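Local coordinates for TRAP dicarboxylate transporter-DctP subunit (Rhodobacter sphaeroides, PDB 4PE3), which probably binds a small solute, perhaps a carboxylate, in the periplasm and delivers it to a TRAP-type membrane transporter, at residues A[215-220]-A[284-289]; A[225-230]-A[293-298]. All blocks are in the same frame, centred on the assembly; numbering follows the deposited sequence.

Overall arrangement
Both contacts pack the short helices that follow one another after residue 215 against the end of the long helix 257-291 or the chain just beyond it, and their centres lie about 10 Å apart. Interaction 1 is largely buried: the Phe217 ring rests on helix 257-291, and between residues 215-220 and 284-289 the contact is apolar. Interaction 2 lies nearer the surface, where backbone hydrogen bonding and a water do most of the work and Ile295, with the Pro230 ring, adds the apolar part. The two are continuous. Asn226 ND2 packs over the face of the Phe217 ring opposite Val286, and Ala289 O lies against the side chain of Ile295.

Interaction 1. Residues A[215-220]-A[284-289]. With ZN (zinc ion), chain L; IMD (imidazole), chain C.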
ATOM      1  N   SER A 215      -2.310   7.351   8.999  1.00  7.40           N
ATOM      2  CA  SER A 215      -3.042   6.238   8.414  1.00  7.40           C
ATOM      3  C   SER A 215      -4.087   6.697   7.386  1.00  7.01           C
ATOM      4  O   SER A 215      -3.985   7.818   6.852  1.00  7.23           O
ATOM      5  CB  SER A 215      -3.692   5.429   9.543  1.00  9.90           C
ATOM      6  OG  SER A 215      -4.312   4.228   9.104  1.00 11.37           O
ATOM      7  N   VAL A 216      -5.068   5.853   7.087  1.00  7.53           N
ATOM      8  CA  VAL A 216      -6.166   6.200   6.227  1.00  7.01           C
ATOM      9  C   VAL A 216      -7.053   7.219   6.936  1.00  6.84           C
ATOM     10  O   VAL A 216      -7.021   7.329   8.170  1.00  6.94           O
ATOM     11  CB  VAL A 216      -6.955   4.951   5.805  1.00  7.27           C
ATOM     12  CG1 VAL A 216      -6.015   3.995   5.075  1.00  8.02           C
ATOM     13  CG2 VAL A 216      -7.607   4.251   6.997  1.00  8.61           C
ATOM     14  N   PHE A 217      -7.834   7.957   6.166  1.00  6.82           N
ATOM     15  CA  PHE A 217      -8.647   9.034   6.738  1.00  6.88           C
ATOM     16  C   PHE A 217      -9.531   8.573   7.893  1.00  7.39           C
ATOM     17  O   PHE A 217      -9.668   9.276   8.908  1.00  7.83           O
ATOM     18  CB  PHE A 217      -9.495   9.740   5.678  1.00  7.08           C
ATOM     19  CG  PHE A 217     -10.039  11.082   6.132  1.00  7.05           C
ATOM     20  CD1 PHE A 217     -11.207  11.152   6.894  1.00  9.37           C
ATOM     21  CD2 PHE A 217      -9.370  12.247   5.850  1.00  9.71           C
ATOM     22  CE1 PHE A 217     -11.701  12.383   7.315  1.00  8.74           C
ATOM     23  CE2 PHE A 217      -9.857  13.485   6.270  1.00 10.30           C
ATOM     24  CZ  PHE A 217     -11.017  13.550   7.002  1.00 10.10           C
ATOM     25  N   SER A 218     -10.149   7.415   7.740  1.00  7.61           N
ATOM     26  CA  SER A 218     -11.072   6.955   8.777  1.00  8.33           C
ATOM     27  C   SER A 218     -10.373   6.768  10.127  1.00  7.88           C
ATOM     28  O   SER A 218     -10.957   7.063  11.170  1.00  8.15           O
ATOM     29  CB  SER A 218     -11.786   5.676   8.347  1.00  8.68           C
ATOM     30  OG  SER A 218     -10.839   4.670   8.051  1.00 10.75           O
ATOM     31  N   VAL A 219      -9.150   6.275  10.121  1.00  7.72           N
ATOM     32  CA  VAL A 219      -8.351   6.146  11.320  1.00  7.85           C
ATOM     33  C   VAL A 219      -7.907   7.499  11.808  1.00  7.65           C
ATOM     34  O   VAL A 219      -7.997   7.778  13.013  1.00  7.99           O
ATOM     35  CB  VAL A 219      -7.130   5.214  11.069  1.00  9.29           C
ATOM     36  CG1 VAL A 219      -6.151   5.243  12.225  1.00  8.06           C
ATOM     37  CG2 VAL A 219      -7.601   3.781  10.793  1.00  9.55           C
ATOM     38  N   ASN A 220      -7.424   8.344  10.898  1.00  7.27           N
ATOM     39  CA  ASN A 220      -6.945   9.666  11.300  1.00  7.70           C
ATOM     40  C   ASN A 220      -8.060  10.422  12.003  1.00  8.19           C
ATOM     41  O   ASN A 220      -7.825  11.101  13.039  1.00  9.93           O
ATOM     42  CB  ASN A 220      -6.457  10.464  10.092  1.00  6.82           C
ATOM     43  CG  ASN A 220      -5.259   9.857   9.421  1.00  6.68           C
ATOM     44  OD1 ASN A 220      -4.655   8.912   9.907  1.00  8.25           O
ATOM     45  ND2 ASN A 220      -4.912  10.409   8.245  1.00  7.70           N
ATOM     46  N   GLU A 284     -17.340   8.088   5.124  1.00 10.07           N
ATOM     47  CA  GLU A 284     -18.066   8.314   6.381  1.00 11.08           C
ATOM     48  C   GLU A 284     -17.357   9.328   7.267  1.00  9.91           C
ATOM     49  O   GLU A 284     -17.977  10.224   7.854  1.00 12.20           O
ATOM     50  CB  GLU A 284     -18.194   6.996   7.166  1.00 12.79           C
ATOM     51  CG  GLU A 284     -19.171   5.983   6.581  1.00 14.98           C
ATOM     52  CD  GLU A 284     -19.116   4.613   7.229  1.00 17.77           C
ATOM     53  OE1 GLU A 284     -18.212   4.357   8.058  1.00 19.90           O
ATOM     54  OE2 GLU A 284     -19.980   3.771   6.874  1.00 21.81           O
ATOM     55  N   ALA A 285     -16.059   9.141   7.395  1.00  9.82           N
ATOM     56  CA  ALA A 285     -15.247   9.975   8.249  1.00  9.30           C
ATOM     57  C   ALA A 285     -15.113  11.385   7.680  1.00 10.16           C
ATOM     58  O   ALA A 285     -15.142  12.352   8.435  1.00 10.14           O
ATOM     59  CB  ALA A 285     -13.897   9.317   8.435  1.00  8.03           C
ATOM     60  N   VAL A 286     -14.956  11.513   6.360  1.00  9.03           N
ATOM     61  CA  VAL A 286     -14.842  12.848   5.753  1.00  9.81           C
ATOM     62  C   VAL A 286     -16.137  13.625   5.957  1.00 14.29           C
ATOM     63  O   VAL A 286     -16.125  14.823   6.252  1.00 11.76           O
ATOM     64  CB  VAL A 286     -14.508  12.765   4.238  1.00 12.39           C
ATOM     65  CG1 VAL A 286     -14.584  14.165   3.593  1.00 13.25           C
ATOM     66  CG2 VAL A 286     -13.131  12.157   4.029  1.00 12.91           C
ATOM     67  N   GLU A 287     -17.260  12.940   5.819  1.00 11.76           N
ATOM     68  CA  GLU A 287     -18.571  13.544   5.980  1.00 14.33           C
ATOM     69  C   GLU A 287     -18.696  14.094   7.400  1.00 13.46           C
ATOM     70  O   GLU A 287     -19.151  15.228   7.601  1.00 14.40           O
ATOM     71  CB  GLU A 287     -19.578  12.441   5.672  1.00 18.90           C
ATOM     72  CG  GLU A 287     -21.043  12.654   5.953  1.00 22.35           C
ATOM     73  CD  GLU A 287     -21.798  11.315   5.770  1.00 21.83           C
ATOM     74  OE1 GLU A 287     -21.759  10.475   6.685  1.00 29.49           O
ATOM     75  OE2 GLU A 287     -22.385  11.052   4.704  1.00 39.18           O
ATOM     76  N   ALA A 288     -18.246  13.321   8.384  1.00 11.69           N
ATOM     77  CA  ALA A 288     -18.272  13.745   9.774  1.00 14.10           C
ATOM     78  C   ALA A 288     -17.346  14.939   9.999  1.00 11.57           C
ATOM     79  O   ALA A 288     -17.708  15.906  10.683  1.00 13.22           O
ATOM     80  CB  ALA A 288     -17.912  12.592  10.684  1.00 15.11           C
ATOM     81  N   ALA A 289     -16.151  14.893   9.434  1.00 12.27           N
ATOM     82  CA  ALA A 289     -15.236  16.032   9.540  1.00 12.76           C
ATOM     83  C   ALA A 289     -15.854  17.310   8.983  1.00 11.87           C
ATOM     84  O   ALA A 289     -15.826  18.376   9.617  1.00 14.27           O
ATOM     85  CB  ALA A 289     -13.941  15.699   8.791  1.00 12.76           C
TER
HETATM   86 ZN    ZN L 411     -22.577   9.056   5.562  0.84 15.56          ZN
HETATM   87  N1  IMD C 402     -15.100   4.812  11.817  1.00 11.41           N
HETATM   88  C2  IMD C 402     -16.258   4.380  11.264  1.00 12.43           C
HETATM   89  N3  IMD C 402     -16.357   4.883  10.003  1.00 14.77           N
HETATM   90  C4  IMD C 402     -15.265   5.630   9.764  1.00 14.02           C
HETATM   91  C5  IMD C 402     -14.455   5.579  10.891  1.00 12.30           C
HETATM   92  O   HOH W   1     -22.276   7.928   7.263  1.00 24.98           O
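Phe217 lays one face of its ring on Val286, whose CG2 makes a CH-pi contact 3.6 Å from the centroid of that ring and only 15° off its normal. The rim is held as well: CD1 of Phe217 meets CB of Ala285 at 3.6 Å, close to the ring plane, and CZ of Phe217 touches CB of Ala289 at 4.0 Å. Alanine suits these two places because its single methyl lets the ring settle close to the helix backbone, with CE1 of Phe217 3.5 Å from N of Val286. A chi1 of -164°, which sets CG opposite the backbone N, carries the ring across to helix 257-291. Tyr234 packs edge-to-face against Phe217. Beside the ring, CA of Ser218 rests on CB of Ala285.

Around this apolar centre polar groups fix the start of helix 217-223. Val216 is its N-cap residue, and one early helical N-H, that of Ser218, is taken up by Asp282. OD1 of Asn220 accepts N of Ser215 at 3.0 Å on a lone pair in the carbonyl plane, tying the helix to the loop that leads into it.

Toward the surface, an imidazole, probably from the crystallisation liquor, gives a nearly straight bond from N3 to OE1 of Glu284 (2.7 Å), while Arg281 pairs with OE2. Glu287 chelates a zinc ion through both carboxylate oxygens. One aromatic side chain of the short helix thus packs on Ala285, Val286 and Ala289, seating that helix on the long spanning helix characteristic of TRAP solute-binding proteins.

Interaction 2. Residues A[225-230]-A[293-298]; sequences MNDIAP and GKITVH. With ZN (zinc ion), chain I.
Pro230 and Thr296 are joined by the one hydrogen bond that runs directly between the segments: N-H of Thr296 donates to O of Pro230, with N and O 2.9 Å apart. The bond is nearly straight (168°), although the donor is tilted 21° from the carbonyl plane. The same oxygen also receives a weaker CA-H contact from Ile295, with CA of Ile295 3.6 Å from O of Pro230. Proline, which has no N-H to offer, still serves well here because its carbonyl does the work.

A water reinforces this bridge. It donates to O of Pro230 and to O of Lys294, the latter at 2.8 Å, and accepts from the hydroxyl of Thr296, its oxygen 2.8 Å from OG1. Threonine therefore meets the water with its side chain while its backbone N-H meets the proline.

The pairing continues along the chain, where the backbone of His298 bonds to both Pro232 and Tyr234, in the alternating manner of parallel strands. The extended chain after helix 257-291 is thus laced to residues 230-234 before helix 302-320 begins.

Van der Waals packing centres on Ile295, whose CG1 lies on the carbonyl of Asn226, 3.3 Å from its O, and whose CD1 reaches CB of Asn226 at 4.0 Å. The apolar pair is looser, CG1 of Ile295 to CB of Pro230 at 4.4 Å. With chi1 at -63°, CG1 stands opposite the carbonyl carbon and reaches over helix 225-228, while Gln221, Pro232 and Ala289 also touch this side chain. Cutting it back to an alanine here would probably open a gap over the Asn226 carbonyl and strip helix 225-228 of this loop's side-chain packing.

Among the polar side chains, Asn226 turns its ND2 to Gln221. OD1 of Asp227 lies against CD1 of Ile295, and OD2 of Asp227 binds a zinc ion at 1.9 Å.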
HETATM    1  N   MSE A 225      -6.938  13.171  15.197  0.62 11.03           N
HETATM    2  CA  MSE A 225      -5.898  13.899  14.470  0.62 10.35           C
HETATM    3  C   MSE A 225      -6.450  15.132  13.743  0.62  9.12           C
HETATM    4  O   MSE A 225      -5.894  16.233  13.842  0.62  8.92           O
HETATM    5  CB  MSE A 225      -5.253  13.003  13.412  0.62 11.70           C
HETATM    6  CG  MSE A 225      -4.496  11.814  13.925  0.62 12.57           C
HETATM    7 SE   MSE A 225      -3.146  12.338  15.230  0.62 13.74          SE
HETATM    8  CE  MSE A 225      -2.451  10.577  15.611  0.62 12.66           C
ATOM      9  N   ASN A 226      -7.532  14.948  13.001  1.00  8.23           N
ATOM     10  CA  ASN A 226      -8.074  15.997  12.147  1.00  8.90           C
ATOM     11  C   ASN A 226      -8.753  17.082  12.966  1.00  8.96           C
ATOM     12  O   ASN A 226      -8.950  18.200  12.470  1.00 10.34           O
ATOM     13  CB  ASN A 226      -9.050  15.415  11.150  1.00  8.72           C
ATOM     14  CG  ASN A 226      -8.389  14.439  10.186  1.00 10.24           C
ATOM     15  OD1 ASN A 226      -7.208  14.554   9.872  1.00  9.43           O
ATOM     16  ND2 ASN A 226      -9.153  13.490   9.721  1.00  9.63           N
ATOM     17  N   ASP A 227      -9.094  16.779  14.214  1.00  8.98           N
ATOM     18  CA  ASP A 227      -9.662  17.773  15.094  1.00  9.69           C
ATOM     19  C   ASP A 227      -8.585  18.734  15.610  1.00 11.11           C
ATOM     20  O   ASP A 227      -8.812  19.942  15.677  1.00 14.79           O
ATOM     21  CB  ASP A 227     -10.360  17.138  16.288  1.00 10.09           C
ATOM     22  CG  ASP A 227     -11.637  16.424  15.924  1.00 14.39           C
ATOM     23  OD1 ASP A 227     -11.900  16.081  14.772  1.00 15.87           O
ATOM     24  OD2 ASP A 227     -12.419  16.184  16.858  1.00 16.17           O
ATOM     25  N   ILE A 228      -7.422  18.204  15.965  1.00  9.31           N
ATOM     26  CA  ILE A 228      -6.325  19.024  16.466  1.00 11.81           C
ATOM     27  C   ILE A 228      -5.480  19.635  15.330  1.00 11.33           C
ATOM     28  O   ILE A 228      -4.762  20.618  15.550  1.00 12.72           O
ATOM     29  CB  ILE A 228      -5.433  18.249  17.465  1.00 12.74           C
ATOM     30  CG1 ILE A 228      -4.737  17.073  16.815  1.00 13.63           C
ATOM     31  CG2 ILE A 228      -6.277  17.781  18.664  1.00 18.88           C
ATOM     32  CD1 ILE A 228      -3.693  16.429  17.714  1.00 16.85           C
ATOM     33  N   ALA A 229      -5.638  19.098  14.127  1.00  8.43           N
ATOM     34  CA  ALA A 229      -4.868  19.496  12.942  1.00  8.50           C
ATOM     35  C   ALA A 229      -5.875  19.577  11.804  1.00 10.08           C
ATOM     36  O   ALA A 229      -6.139  18.598  11.111  1.00  8.37           O
ATOM     37  CB  ALA A 229      -3.780  18.479  12.666  1.00  9.77           C
ATOM     38  N   PRO A 230      -6.510  20.745  11.640  1.00  8.79           N
ATOM     39  CA  PRO A 230      -7.764  20.817  10.881  1.00  7.87           C
ATOM     40  C   PRO A 230      -7.612  21.084   9.373  1.00  8.64           C
ATOM     41  O   PRO A 230      -8.558  21.549   8.761  1.00 10.60           O
ATOM     42  CB  PRO A 230      -8.525  21.949  11.593  1.00 10.93           C
ATOM     43  CG  PRO A 230      -7.448  22.836  12.106  1.00 11.83           C
ATOM     44  CD  PRO A 230      -6.286  21.962  12.460  1.00  8.51           C
ATOM     45  N   GLY A 293     -17.780  21.691  10.718  1.00 17.90           N
ATOM     46  CA  GLY A 293     -17.586  23.080  10.343  1.00 20.09           C
ATOM     47  C   GLY A 293     -16.215  23.679  10.605  1.00 19.40           C
ATOM     48  O   GLY A 293     -15.993  24.851  10.277  1.00 21.93           O
ATOM     49  N   LYS A 294     -15.302  22.918  11.193  1.00 16.15           N
ATOM     50  CA  LYS A 294     -13.974  23.432  11.534  1.00 16.16           C
ATOM     51  C   LYS A 294     -12.861  22.855  10.666  1.00 16.10           C
ATOM     52  O   LYS A 294     -11.817  23.487  10.465  1.00 21.57           O
ATOM     53  CB  LYS A 294     -13.676  23.165  13.024  1.00 18.79           C
ATOM     54  CG  LYS A 294     -14.533  23.985  14.004  1.00 21.89           C
ATOM     55  CD  LYS A 294     -14.322  25.496  13.796  1.00 21.28           C
ATOM     56  CE  LYS A 294     -15.141  26.362  14.706  1.00 31.37           C
ATOM     57  NZ  LYS A 294     -15.102  27.780  14.221  1.00 32.63           N
ATOM     58  N   ILE A 295     -13.070  21.660  10.139  1.00 12.98           N
ATOM     59  CA  ILE A 295     -12.035  20.952   9.415  1.00 12.00           C
ATOM     60  C   ILE A 295     -12.167  21.238   7.912  1.00 16.17           C
ATOM     61  O   ILE A 295     -13.263  21.171   7.362  1.00 17.24           O
ATOM     62  CB  ILE A 295     -12.122  19.450   9.690  1.00 12.12           C
ATOM     63  CG1 ILE A 295     -11.860  19.179  11.189  1.00 12.96           C
ATOM     64  CG2 ILE A 295     -11.132  18.680   8.809  1.00 13.44           C
ATOM     65  CD1 ILE A 295     -12.250  17.773  11.643  1.00 13.70           C
ATOM     66  N   THR A 296     -11.052  21.599   7.286  1.00 12.75           N
ATOM     67  CA  THR A 296     -10.992  21.843   5.838  1.00 12.66           C
ATOM     68  C   THR A 296     -10.306  20.660   5.189  1.00 13.03           C
ATOM     69  O   THR A 296      -9.150  20.354   5.478  1.00 11.31           O
ATOM     70  CB  THR A 296     -10.200  23.108   5.522  1.00 15.28           C
ATOM     71  OG1 THR A 296     -10.807  24.217   6.184  1.00 16.33           O
ATOM     72  CG2 THR A 296     -10.187  23.376   4.021  1.00 17.96           C
ATOM     73  N   VAL A 297     -11.024  19.946   4.333  1.00 13.62           N
ATOM     74  CA  VAL A 297     -10.457  18.768   3.693  1.00 13.07           C
ATOM     75  C   VAL A 297      -9.928  19.179   2.322  1.00 13.38           C
ATOM     76  O   VAL A 297     -10.702  19.572   1.456  1.00 17.15           O
ATOM     77  CB  VAL A 297     -11.496  17.666   3.563  1.00 11.02           C
ATOM     78  CG1 VAL A 297     -10.895  16.410   2.893  1.00 15.43           C
ATOM     79  CG2 VAL A 297     -12.068  17.337   4.956  1.00 13.98           C
ATOM     80  N   HIS A 298      -8.615  19.124   2.151  1.00 12.01           N
ATOM     81  CA  HIS A 298      -7.988  19.590   0.907  1.00 13.53           C
ATOM     82  C   HIS A 298      -7.777  18.429  -0.039  1.00 13.44           C
ATOM     83  O   HIS A 298      -7.189  17.420   0.336  1.00 12.13           O
ATOM     84  CB  HIS A 298      -6.634  20.196   1.208  1.00 11.46           C
ATOM     85  CG  HIS A 298      -6.684  21.363   2.129  1.00 11.93           C
ATOM     86  ND1 HIS A 298      -6.498  22.648   1.676  1.00 13.29           N
ATOM     87  CD2 HIS A 298      -6.879  21.460   3.465  1.00 13.34           C
ATOM     88  CE1 HIS A 298      -6.572  23.489   2.683  1.00 14.72           C
ATOM     89  NE2 HIS A 298      -6.806  22.794   3.777  1.00 14.90           N
TER
HETATM   90 ZN    ZN I 408     -12.407  16.496  18.725  0.52 12.97          ZN
HETATM   91  O   HOH W   2      -9.729  24.216   8.779  1.00 17.61           O